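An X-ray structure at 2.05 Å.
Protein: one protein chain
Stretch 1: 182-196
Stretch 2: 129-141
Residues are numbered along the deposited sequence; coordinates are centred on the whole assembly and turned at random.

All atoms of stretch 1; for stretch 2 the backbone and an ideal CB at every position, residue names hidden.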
ATOM      1  N   GLN B 182     -12.885   7.399 -29.169  1.00 32.28           N
ATOM      2  CA  GLN B 182     -14.015   7.124 -28.252  1.00 32.19           C
ATOM      3  C   GLN B 182     -15.160   6.328 -28.854  1.00 30.81           C
ATOM      4  O   GLN B 182     -16.193   6.111 -28.201  1.00 30.82           O
ATOM      5  CB  GLN B 182     -14.558   8.440 -27.695  1.00 34.61           C
ATOM      6  CG  GLN B 182     -13.756   8.876 -26.504  1.00 37.91           C
ATOM      7  CD  GLN B 182     -12.761   9.930 -26.845  1.00 43.09           C
ATOM      8  OE1 GLN B 182     -13.121  11.118 -26.923  1.00 51.23           O
ATOM      9  NE2 GLN B 182     -11.493   9.520 -27.055  1.00 44.33           N
ATOM     10  N   ARG B 183     -14.982   5.892 -30.089  1.00 29.13           N
ATOM     11  CA  ARG B 183     -16.065   5.289 -30.855  1.00 28.57           C
ATOM     12  C   ARG B 183     -16.791   4.108 -30.204  1.00 26.21           C
ATOM     13  O   ARG B 183     -17.970   3.907 -30.471  1.00 26.19           O
ATOM     14  CB  ARG B 183     -15.558   4.844 -32.222  1.00 29.64           C
ATOM     15  CG  ARG B 183     -14.544   3.723 -32.173  1.00 29.62           C
ATOM     16  CD  ARG B 183     -13.999   3.457 -33.567  1.00 32.40           C
ATOM     17  NE  ARG B 183     -12.850   2.558 -33.596  1.00 32.56           N
ATOM     18  CZ  ARG B 183     -11.589   2.933 -33.438  1.00 34.11           C
ATOM     19  NH1 ARG B 183     -11.245   4.203 -33.210  1.00 33.59           N
ATOM     20  NH2 ARG B 183     -10.642   2.017 -33.524  1.00 35.73           N
ATOM     21  N   ARG B 184     -16.126   3.313 -29.377  1.00 24.22           N
ATOM     22  CA  ARG B 184     -16.833   2.177 -28.751  1.00 23.40           C
ATOM     23  C   ARG B 184     -17.673   2.586 -27.536  1.00 22.66           C
ATOM     24  O   ARG B 184     -18.376   1.749 -26.976  1.00 21.16           O
ATOM     25  CB  ARG B 184     -15.856   1.088 -28.315  1.00 23.39           C
ATOM     26  CG  ARG B 184     -14.889   0.652 -29.397  1.00 24.66           C
ATOM     27  CD  ARG B 184     -14.108  -0.553 -28.953  1.00 24.84           C
ATOM     28  NE  ARG B 184     -14.919  -1.777 -28.897  1.00 24.74           N
ATOM     29  CZ  ARG B 184     -14.475  -2.964 -28.482  1.00 24.78           C
ATOM     30  NH1 ARG B 184     -13.226  -3.120 -28.072  1.00 25.58           N
ATOM     31  NH2 ARG B 184     -15.262  -4.029 -28.517  1.00 25.30           N
ATOM     32  N   PHE B 185     -17.560   3.856 -27.112  1.00 22.53           N
ATOM     33  CA  PHE B 185     -18.181   4.341 -25.865  1.00 21.57           C
ATOM     34  C   PHE B 185     -19.454   5.112 -26.138  1.00 21.80           C
ATOM     35  O   PHE B 185     -20.242   5.344 -25.226  1.00 21.30           O
ATOM     36  CB  PHE B 185     -17.250   5.294 -25.100  1.00 21.54           C
ATOM     37  CG  PHE B 185     -15.827   4.802 -24.916  1.00 21.51           C
ATOM     38  CD1 PHE B 185     -15.522   3.459 -24.885  1.00 21.29           C
ATOM     39  CD2 PHE B 185     -14.792   5.728 -24.772  1.00 22.89           C
ATOM     40  CE1 PHE B 185     -14.227   3.025 -24.723  1.00 21.50           C
ATOM     41  CE2 PHE B 185     -13.479   5.310 -24.617  1.00 23.40           C
ATOM     42  CZ  PHE B 185     -13.202   3.954 -24.599  1.00 22.70           C
ATOM     43  N   ILE B 186     -19.633   5.515 -27.388  1.00 22.14           N
ATOM     44  CA  ILE B 186     -20.573   6.564 -27.776  1.00 22.65           C
ATOM     45  C   ILE B 186     -22.003   6.046 -27.860  1.00 21.72           C
ATOM     46  O   ILE B 186     -22.240   4.964 -28.370  1.00 22.57           O
ATOM     47  CB  ILE B 186     -20.170   7.127 -29.179  1.00 24.40           C
ATOM     48  CG1 ILE B 186     -18.824   7.821 -29.116  1.00 25.27           C
ATOM     49  CG2 ILE B 186     -21.222   8.062 -29.785  1.00 25.03           C
ATOM     50  CD1 ILE B 186     -18.364   8.323 -30.480  1.00 26.53           C
ATOM     51  N   ASN B 187     -22.945   6.826 -27.355  1.00 20.77           N
ATOM     52  CA  ASN B 187     -24.359   6.639 -27.661  1.00 21.06           C
ATOM     53  C   ASN B 187     -25.035   7.986 -27.717  1.00 21.97           C
ATOM     54  O   ASN B 187     -24.541   8.955 -27.127  1.00 21.69           O
ATOM     55  CB  ASN B 187     -25.080   5.800 -26.596  1.00 19.93           C
ATOM     56  CG  ASN B 187     -24.716   4.355 -26.656  1.00 19.61           C
ATOM     57  OD1 ASN B 187     -25.041   3.668 -27.628  1.00 19.76           O
ATOM     58  ND2 ASN B 187     -24.066   3.850 -25.587  1.00 19.18           N
ATOM     59  N   ASP B 188     -26.189   8.043 -28.384  1.00 23.29           N
ATOM     60  CA  ASP B 188     -27.128   9.146 -28.176  1.00 24.54           C
ATOM     61  C   ASP B 188     -28.196   8.687 -27.169  1.00 24.86           C
ATOM     62  O   ASP B 188     -28.221   7.497 -26.795  1.00 22.92           O
ATOM     63  CB  ASP B 188     -27.706   9.666 -29.508  1.00 25.59           C
ATOM     64  CG  ASP B 188     -28.569   8.646 -30.242  1.00 26.82           C
ATOM     65  OD1 ASP B 188     -29.017   7.645 -29.654  1.00 26.95           O
ATOM     66  OD2 ASP B 188     -28.857   8.880 -31.428  1.00 26.49           O
ATOM     67  N   PRO B 189     -29.048   9.619 -26.690  1.00 25.56           N
ATOM     68  CA  PRO B 189     -29.912   9.230 -25.562  1.00 26.29           C
ATOM     69  C   PRO B 189     -30.884   8.117 -25.954  1.00 27.48           C
ATOM     70  O   PRO B 189     -31.194   7.250 -25.137  1.00 26.86           O
ATOM     71  CB  PRO B 189     -30.647  10.525 -25.225  1.00 26.71           C
ATOM     72  CG  PRO B 189     -29.687  11.595 -25.633  1.00 27.00           C
ATOM     73  CD  PRO B 189     -29.089  11.075 -26.913  1.00 26.48           C
ATOM     74  N   GLU B 190     -31.304   8.125 -27.213  1.00 28.38           N
ATOM     75  CA  GLU B 190     -32.200   7.108 -27.694  1.00 30.97           C
ATOM     76  C   GLU B 190     -31.537   5.719 -27.689  1.00 29.19           C
ATOM     77  O   GLU B 190     -32.116   4.756 -27.180  1.00 26.48           O
ATOM     78  CB  GLU B 190     -32.684   7.452 -29.104  1.00 34.76           C
ATOM     79  CG  GLU B 190     -33.768   6.514 -29.618  1.00 38.33           C
ATOM     80  CD  GLU B 190     -33.218   5.283 -30.335  1.00 42.13           C
ATOM     81  OE1 GLU B 190     -31.999   5.244 -30.693  1.00 41.10           O
ATOM     82  OE2 GLU B 190     -34.025   4.328 -30.529  1.00 46.63           O
ATOM     83  N   ARG B 191     -30.343   5.612 -28.282  1.00 26.51           N
ATOM     84  CA  ARG B 191     -29.675   4.316 -28.315  1.00 25.35           C
ATOM     85  C   ARG B 191     -29.250   3.890 -26.912  1.00 23.73           C
ATOM     86  O   ARG B 191     -29.246   2.695 -26.601  1.00 22.39           O
ATOM     87  CB  ARG B 191     -28.476   4.306 -29.252  1.00 25.42           C
ATOM     88  CG  ARG B 191     -27.916   2.907 -29.479  1.00 26.24           C
ATOM     89  CD  ARG B 191     -26.996   2.870 -30.695  1.00 27.01           C
ATOM     90  NE  ARG B 191     -25.718   3.507 -30.402  1.00 28.29           N
ATOM     91  CZ  ARG B 191     -24.860   3.969 -31.312  1.00 28.86           C
ATOM     92  NH1 ARG B 191     -25.148   3.897 -32.604  1.00 29.99           N
ATOM     93  NH2 ARG B 191     -23.717   4.538 -30.923  1.00 27.95           N
ATOM     94  N   PHE B 192     -28.948   4.872 -26.057  1.00 22.47           N
ATOM     95  CA  PHE B 192     -28.658   4.589 -24.661  1.00 21.43           C
ATOM     96  C   PHE B 192     -29.864   3.979 -23.927  1.00 21.45           C
ATOM     97  O   PHE B 192     -29.678   3.011 -23.178  1.00 20.10           O
ATOM     98  CB  PHE B 192     -28.149   5.839 -23.915  1.00 21.04           C
ATOM     99  CG  PHE B 192     -27.739   5.564 -22.499  1.00 19.80           C
ATOM    100  CD1 PHE B 192     -26.516   4.958 -22.217  1.00 19.45           C
ATOM    101  CD2 PHE B 192     -28.573   5.881 -21.442  1.00 19.99           C
ATOM    102  CE1 PHE B 192     -26.136   4.676 -20.903  1.00 18.96           C
ATOM    103  CE2 PHE B 192     -28.191   5.603 -20.123  1.00 19.11           C
ATOM    104  CZ  PHE B 192     -26.979   4.996 -19.859  1.00 18.28           C
ATOM    105  N   ALA B 193     -31.065   4.561 -24.094  1.00 21.85           N
ATOM    106  CA  ALA B 193     -32.281   3.984 -23.465  1.00 22.18           C
ATOM    107  C   ALA B 193     -32.474   2.523 -23.923  1.00 22.72           C
ATOM    108  O   ALA B 193     -32.771   1.641 -23.122  1.00 22.59           O
ATOM    109  CB  ALA B 193     -33.547   4.815 -23.765  1.00 23.30           C
ATOM    110  N   ARG B 194     -32.303   2.262 -25.208  1.00 23.69           N
ATOM    111  CA  ARG B 194     -32.423   0.902 -25.713  1.00 24.38           C
ATOM    112  C   ARG B 194     -31.361  -0.033 -25.082  1.00 23.23           C
ATOM    113  O   ARG B 194     -31.633  -1.172 -24.783  1.00 21.94           O
ATOM    114  CB  ARG B 194     -32.341   0.893 -27.236  1.00 26.28           C
ATOM    115  CG  ARG B 194     -33.622   1.363 -27.930  1.00 28.92           C
ATOM    116  CD  ARG B 194     -33.630   1.023 -29.424  1.00 31.59           C
ATOM    117  NE  ARG B 194     -32.730   1.907 -30.156  1.00 33.10           N
ATOM    118  CZ  ARG B 194     -31.620   1.528 -30.808  1.00 35.95           C
ATOM    119  NH1 ARG B 194     -30.891   2.465 -31.417  1.00 36.24           N
ATOM    120  NH2 ARG B 194     -31.221   0.247 -30.870  1.00 35.86           N
ATOM    121  N   LEU B 195     -30.159   0.473 -24.839  1.00 22.93           N
ATOM    122  CA  LEU B 195     -29.114  -0.336 -24.204  1.00 22.48           C
ATOM    123  C   LEU B 195     -29.499  -0.653 -22.758  1.00 21.89           C
ATOM    124  O   LEU B 195     -29.380  -1.804 -22.314  1.00 21.52           O
ATOM    125  CB  LEU B 195     -27.787   0.416 -24.247  1.00 23.19           C
ATOM    126  CG  LEU B 195     -26.603  -0.217 -23.498  1.00 23.71           C
ATOM    127  CD1 LEU B 195     -26.125  -1.435 -24.241  1.00 24.94           C
ATOM    128  CD2 LEU B 195     -25.509   0.812 -23.366  1.00 24.32           C
ATOM    129  N   ILE B 196     -29.979   0.360 -22.037  1.00 20.99           N
ATOM    130  CA  ILE B 196     -30.474   0.172 -20.683  1.00 21.15           C
ATOM    131  C   ILE B 196     -31.593  -0.890 -20.645  1.00 22.42           C
ATOM    132  O   ILE B 196     -31.600  -1.745 -19.777  1.00 22.14           O
ATOM    133  CB  ILE B 196     -30.973   1.504 -20.079  1.00 21.36           C
ATOM    134  CG1 ILE B 196     -29.785   2.406 -19.682  1.00 20.60           C
ATOM    135  CG2 ILE B 196     -31.872   1.263 -18.879  1.00 21.25           C
ATOM    136  CD1 ILE B 196     -28.859   1.833 -18.612  1.00 19.85           C
ATOM    137  N   UNK B 129     -19.647   1.135 -16.654  1.00 17.08           N
ATOM    138  CA  UNK B 129     -19.400   0.366 -17.849  1.00 18.42           C
ATOM    139  C   UNK B 129     -19.534   1.177 -19.119  1.00 19.31           C
ATOM    140  O   UNK B 129     -20.665   1.545 -19.509  1.00 18.65           O
ATOM    141  CB  UNK B 129     -20.355  -0.828 -17.900  1.00 18.42           C
ATOM    142  N   UNK B 130     -18.421   1.461 -19.774  1.00 19.98           N
ATOM    143  CA  UNK B 130     -18.484   2.273 -20.999  1.00 21.97           C
ATOM    144  C   UNK B 130     -17.968   1.611 -22.272  1.00 21.18           C
ATOM    145  O   UNK B 130     -17.950   2.240 -23.317  1.00 20.55           O
ATOM    146  CB  UNK B 130     -17.690   3.562 -20.777  1.00 21.97           C
ATOM    147  N   UNK B 131     -17.553   0.357 -22.185  1.00 20.97           N
ATOM    148  CA  UNK B 131     -17.025  -0.335 -23.324  1.00 22.03           C
ATOM    149  C   UNK B 131     -18.192  -1.066 -23.982  1.00 22.11           C
ATOM    150  O   UNK B 131     -18.491  -2.227 -23.652  1.00 21.87           O
ATOM    151  CB  UNK B 131     -15.897  -1.290 -22.928  1.00 22.03           C
ATOM    152  N   UNK B 132     -18.875  -0.367 -24.897  1.00 22.02           N
ATOM    153  CA  UNK B 132     -20.167  -0.833 -25.405  1.00 21.41           C
ATOM    154  C   UNK B 132     -20.127  -1.549 -26.723  1.00 22.64           C
ATOM    155  O   UNK B 132     -20.661  -2.641 -26.845  1.00 23.18           O
ATOM    156  CB  UNK B 132     -21.119   0.357 -25.538  1.00 21.41           C
ATOM    157  N   UNK B 133     -19.559  -0.907 -27.743  1.00 22.56           N
ATOM    158  CA  UNK B 133     -19.778  -1.325 -29.117  1.00 23.41           C
ATOM    159  C   UNK B 133     -18.613  -2.094 -29.679  1.00 24.33           C
ATOM    160  O   UNK B 133     -17.595  -2.280 -29.014  1.00 22.91           O
ATOM    161  CB  UNK B 133     -20.061  -0.108 -30.000  1.00 23.41           C
ATOM    162  N   UNK B 134     -18.734  -2.536 -30.923  1.00 26.21           N
ATOM    163  CA  UNK B 134     -17.680  -3.344 -31.534  1.00 28.66           C
ATOM    164  C   UNK B 134     -16.446  -2.471 -31.848  1.00 28.52           C
ATOM    165  O   UNK B 134     -16.454  -1.269 -31.594  1.00 26.31           O
ATOM    166  CB  UNK B 134     -18.198  -4.017 -32.807  1.00 28.66           C
ATOM    167  N   UNK B 135     -15.376  -3.086 -32.351  1.00 30.66           N
ATOM    168  CA  UNK B 135     -14.083  -2.397 -32.513  1.00 32.77           C
ATOM    169  C   UNK B 135     -14.126  -1.203 -33.488  1.00 32.76           C
ATOM    170  O   UNK B 135     -13.383  -0.252 -33.316  1.00 31.13           O
ATOM    171  CB  UNK B 135     -13.036  -3.400 -33.000  1.00 32.77           C
ATOM    172  N   UNK B 136     -15.005  -1.255 -34.489  1.00 33.43           N
ATOM    173  CA  UNK B 136     -15.157  -0.150 -35.434  1.00 35.65           C
ATOM    174  C   UNK B 136     -16.210   0.856 -34.963  1.00 34.53           C
ATOM    175  O   UNK B 136     -16.531   1.796 -35.673  1.00 34.59           O
ATOM    176  CB  UNK B 136     -15.532  -0.689 -36.816  1.00 35.65           C
ATOM    177  N   UNK B 137     -16.750   0.662 -33.765  1.00 32.74           N
ATOM    178  CA  UNK B 137     -17.736   1.588 -33.224  1.00 32.58           C
ATOM    179  C   UNK B 137     -19.159   1.290 -33.646  1.00 32.45           C
ATOM    180  O   UNK B 137     -20.060   2.062 -33.327  1.00 32.83           O
ATOM    181  CB  UNK B 137     -17.380   3.016 -33.642  1.00 32.58           C
ATOM    182  N   UNK B 138     -19.370   0.163 -34.324  1.00 32.75           N
ATOM    183  CA  UNK B 138     -20.709  -0.282 -34.699  1.00 34.02           C
ATOM    184  C   UNK B 138     -21.307  -1.097 -33.550  1.00 32.31           C
ATOM    185  O   UNK B 138     -20.627  -1.944 -32.965  1.00 30.32           O
ATOM    186  CB  UNK B 138     -20.671  -1.105 -35.988  1.00 34.02           C
ATOM    187  N   UNK B 139     -22.590  -0.864 -33.239  1.00 32.89           N
ATOM    188  CA  UNK B 139     -23.231  -1.665 -32.194  1.00 31.72           C
ATOM    189  C   UNK B 139     -23.200  -3.158 -32.510  1.00 30.77           C
ATOM    190  O   UNK B 139     -23.196  -3.544 -33.690  1.00 29.50           O
ATOM    191  CB  UNK B 139     -24.679  -1.210 -32.000  1.00 31.72           C
ATOM    192  N   UNK B 140     -23.178  -3.990 -31.469  1.00 28.66           N
ATOM    193  CA  UNK B 140     -23.287  -5.447 -31.663  1.00 29.25           C
ATOM    194  C   UNK B 140     -24.711  -5.799 -32.028  1.00 29.90           C
ATOM    195  O   UNK B 140     -25.620  -5.069 -31.684  1.00 28.79           O
ATOM    196  CB  UNK B 140     -22.856  -6.210 -30.409  1.00 29.25           C
ATOM    197  N   UNK B 141     -24.905  -6.925 -32.713  1.00 30.81           N
ATOM    198  CA  UNK B 141     -26.249  -7.339 -33.111  1.00 31.75           C
ATOM    199  C   UNK B 141     -27.138  -7.384 -31.858  1.00 30.59           C
ATOM    200  O   UNK B 141     -28.290  -6.966 -31.879  1.00 29.30           O
ATOM    201  CB  UNK B 141     -26.220  -8.697 -33.815  1.00 31.75           C
TER

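Position 129 has nothing of stretch 1 within 5.5 Å of its ideal CB, so it is unconstrained from there; the residue is His 129, which makes no contact.

At position 130 CA-to-CB points sideways, and the ideal CB lies 4.6 Å from Phe 185 CD1. An apolar or aromatic group that can reach the Phe 185 ring would suit. Tyr 130 turns its ring edge toward the face of Phe 185: centroids are 4.8 Å apart and the planes meet at 79°. The backbone contributes too, since Tyr 130 O receives a CA-H...O contact from Phe 185 CA at 3.3 Å.

At 131 CA-to-CB points away, yet the ideal CB is 5.0 Å from Phe 185 CE1, so a flexible apolar chain could return. Leu 131 does: its CD1 lies over one face of the Arg 184 guanidinium, 3.9 Å from Arg 184 CZ, and at the edge of the Phe 185 ring.

Position 132 points toward stretch 1. Its ideal CB is 3.4 Å from Arg 184 O, 4.6 Å from Asn 187 ND2 and 4.9 Å from Leu 195 CD2, a mixed setting open to a flat, partly polar ring or a medium apolar group. The residue is His 132. Leu 195 CD2 sits 3.8 Å from its ring centroid, 26° off the normal, a CH-pi contact over the face.

The backbone N atoms of 132 and 133 converge on one acceptor, each donating to Arg 184 O at 3.0 Å. The ideal CB of 133 is 3.9 Å from Arg 184 O. Further out, Ile 186 O and Asn 187 OD1 already accept from the Arg 191 guanidinium, so a side chain ending in a neutral donor, an imidazole or an amide, is favoured over a cationic one. His 133 donates from NE2 to Ile 186 O at 2.7 Å and to Asn 187 OD1 at 3.0 Å. Its carbonyl serves the other direction, with Arg 184 NE to His 133 O at 2.7 Å.

Positions 134, 135 and 136 all point away, leaving side-chain choice broad. Asp 134 uses OD1 to accept from the backbone N of 135 at 2.6 Å, within the type I turn from 134 to 137. Cys 135 offers its backbone: Arg 183 NE donates to Cys 135 O at 2.9 Å. Asp 136 OD1 accepts from the backbone N of 138 at 2.9 Å.

Position 137 is decisive. With phi/psi 86/7, a CB would jam against the preceding carbonyl O, and the ideal CB falls 2.9 Å from Arg 183 CB, a clash. Glycine is required, and Gly 137 is found.

Position 138 points away, unconstrained: Thr 138.

At 139 the ideal CB is 4.9 Å from Arg 191 CD, suiting a compact apolar group. Pro 139 CG lies over the Arg 191 guanidinium, 3.7 Å from Arg 191 NH1.

Positions 140 and 141 have no stretch 1 atom within 5.5 Å of CB, so only a long side chain could reach. Tyr 140 OH comes 3.0 Å from Arg 184 NH2; Ala 141 stays clear.

Stretch 2, residues 129-141: HYLHHDCDGTPYA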
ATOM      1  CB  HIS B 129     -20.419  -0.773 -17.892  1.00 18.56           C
ATOM      2  CG  HIS B 129     -20.341  -1.589 -19.138  1.00 19.19           C
ATOM      3  ND1 HIS B 129     -19.225  -2.232 -19.493  1.00 19.66           N
ATOM      4  CD2 HIS B 129     -21.284  -1.837 -20.138  1.00 20.02           C
ATOM      5  CE1 HIS B 129     -19.441  -2.890 -20.649  1.00 20.28           C
ATOM      6  NE2 HIS B 129     -20.699  -2.644 -21.047  1.00 20.05           N
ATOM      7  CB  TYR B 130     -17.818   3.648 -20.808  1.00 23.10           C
ATOM      8  CG  TYR B 130     -16.372   3.691 -20.396  1.00 24.42           C
ATOM      9  CD1 TYR B 130     -15.348   3.559 -21.328  1.00 26.22           C
ATOM     10  CD2 TYR B 130     -16.017   3.976 -19.086  1.00 26.55           C
ATOM     11  CE1 TYR B 130     -14.013   3.646 -20.951  1.00 27.40           C
ATOM     12  CE2 TYR B 130     -14.684   4.080 -18.705  1.00 27.44           C
ATOM     13  CZ  TYR B 130     -13.694   3.921 -19.633  1.00 27.63           C
ATOM     14  OH  TYR B 130     -12.379   4.024 -19.245  1.00 27.57           O
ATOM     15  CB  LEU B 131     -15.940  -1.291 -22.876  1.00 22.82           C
ATOM     16  CG  LEU B 131     -15.253  -2.099 -23.956  1.00 25.02           C
ATOM     17  CD1 LEU B 131     -14.683  -1.217 -25.055  1.00 25.77           C
ATOM     18  CD2 LEU B 131     -14.186  -2.981 -23.288  1.00 24.00           C
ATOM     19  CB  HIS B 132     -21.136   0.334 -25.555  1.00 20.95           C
ATOM     20  CG  HIS B 132     -21.478   1.022 -24.263  1.00 20.40           C
ATOM     21  ND1 HIS B 132     -21.984   0.359 -23.200  1.00 20.09           N
ATOM     22  CD2 HIS B 132     -21.427   2.376 -23.900  1.00 19.68           C
ATOM     23  CE1 HIS B 132     -22.232   1.244 -22.208  1.00 19.52           C
ATOM     24  NE2 HIS B 132     -21.872   2.471 -22.628  1.00 18.80           N
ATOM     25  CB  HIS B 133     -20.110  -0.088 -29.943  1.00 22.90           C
ATOM     26  CG  HIS B 133     -21.271   0.703 -29.376  1.00 22.26           C
ATOM     27  ND1 HIS B 133     -22.468   0.142 -29.112  1.00 21.29           N
ATOM     28  CD2 HIS B 133     -21.386   2.053 -29.051  1.00 21.33           C
ATOM     29  CE1 HIS B 133     -23.293   1.092 -28.623  1.00 20.72           C
ATOM     30  NE2 HIS B 133     -22.629   2.253 -28.592  1.00 20.51           N
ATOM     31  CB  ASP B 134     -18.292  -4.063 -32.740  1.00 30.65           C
ATOM     32  CG  ASP B 134     -17.456  -5.229 -33.266  1.00 32.15           C
ATOM     33  OD1 ASP B 134     -16.323  -5.482 -32.797  1.00 33.59           O
ATOM     34  OD2 ASP B 134     -17.948  -5.864 -34.222  1.00 35.09           O
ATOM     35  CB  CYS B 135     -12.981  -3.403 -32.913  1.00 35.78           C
ATOM     36  SG  CYS B 135     -12.731  -4.685 -31.652  1.00 40.34           S
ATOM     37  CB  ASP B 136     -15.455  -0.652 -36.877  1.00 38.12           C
ATOM     38  CG  ASP B 136     -16.741  -1.494 -36.982  1.00 40.90           C
ATOM     39  OD1 ASP B 136     -17.719  -1.242 -36.252  1.00 40.30           O
ATOM     40  OD2 ASP B 136     -16.774  -2.431 -37.818  1.00 45.70           O
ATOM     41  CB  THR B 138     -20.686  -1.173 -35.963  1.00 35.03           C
ATOM     42  OG1 THR B 138     -20.083  -0.447 -37.020  1.00 38.15           O
ATOM     43  CG2 THR B 138     -22.100  -1.602 -36.398  1.00 36.17           C
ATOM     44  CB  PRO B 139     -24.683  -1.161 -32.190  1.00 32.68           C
ATOM     45  CG  PRO B 139     -24.622   0.210 -32.787  1.00 33.11           C
ATOM     46  CD  PRO B 139     -23.484   0.186 -33.771  1.00 34.12           C
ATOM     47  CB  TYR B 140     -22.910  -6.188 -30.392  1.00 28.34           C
ATOM     48  CG  TYR B 140     -21.455  -6.110 -30.065  1.00 27.57           C
ATOM     49  CD1 TYR B 140     -20.537  -6.902 -30.753  1.00 28.47           C
ATOM     50  CD2 TYR B 140     -20.987  -5.259 -29.081  1.00 26.18           C
ATOM     51  CE1 TYR B 140     -19.205  -6.847 -30.453  1.00 27.04           C
ATOM     52  CE2 TYR B 140     -19.662  -5.195 -28.789  1.00 25.67           C
ATOM     53  CZ  TYR B 140     -18.785  -5.991 -29.475  1.00 26.37           C
ATOM     54  OH  TYR B 140     -17.461  -5.929 -29.175  1.00 25.56           O
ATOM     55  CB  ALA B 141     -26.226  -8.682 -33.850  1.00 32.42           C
TER
HETATM   56  O   HOH W   1     -19.640   4.483 -32.192  1.00 30.76           O
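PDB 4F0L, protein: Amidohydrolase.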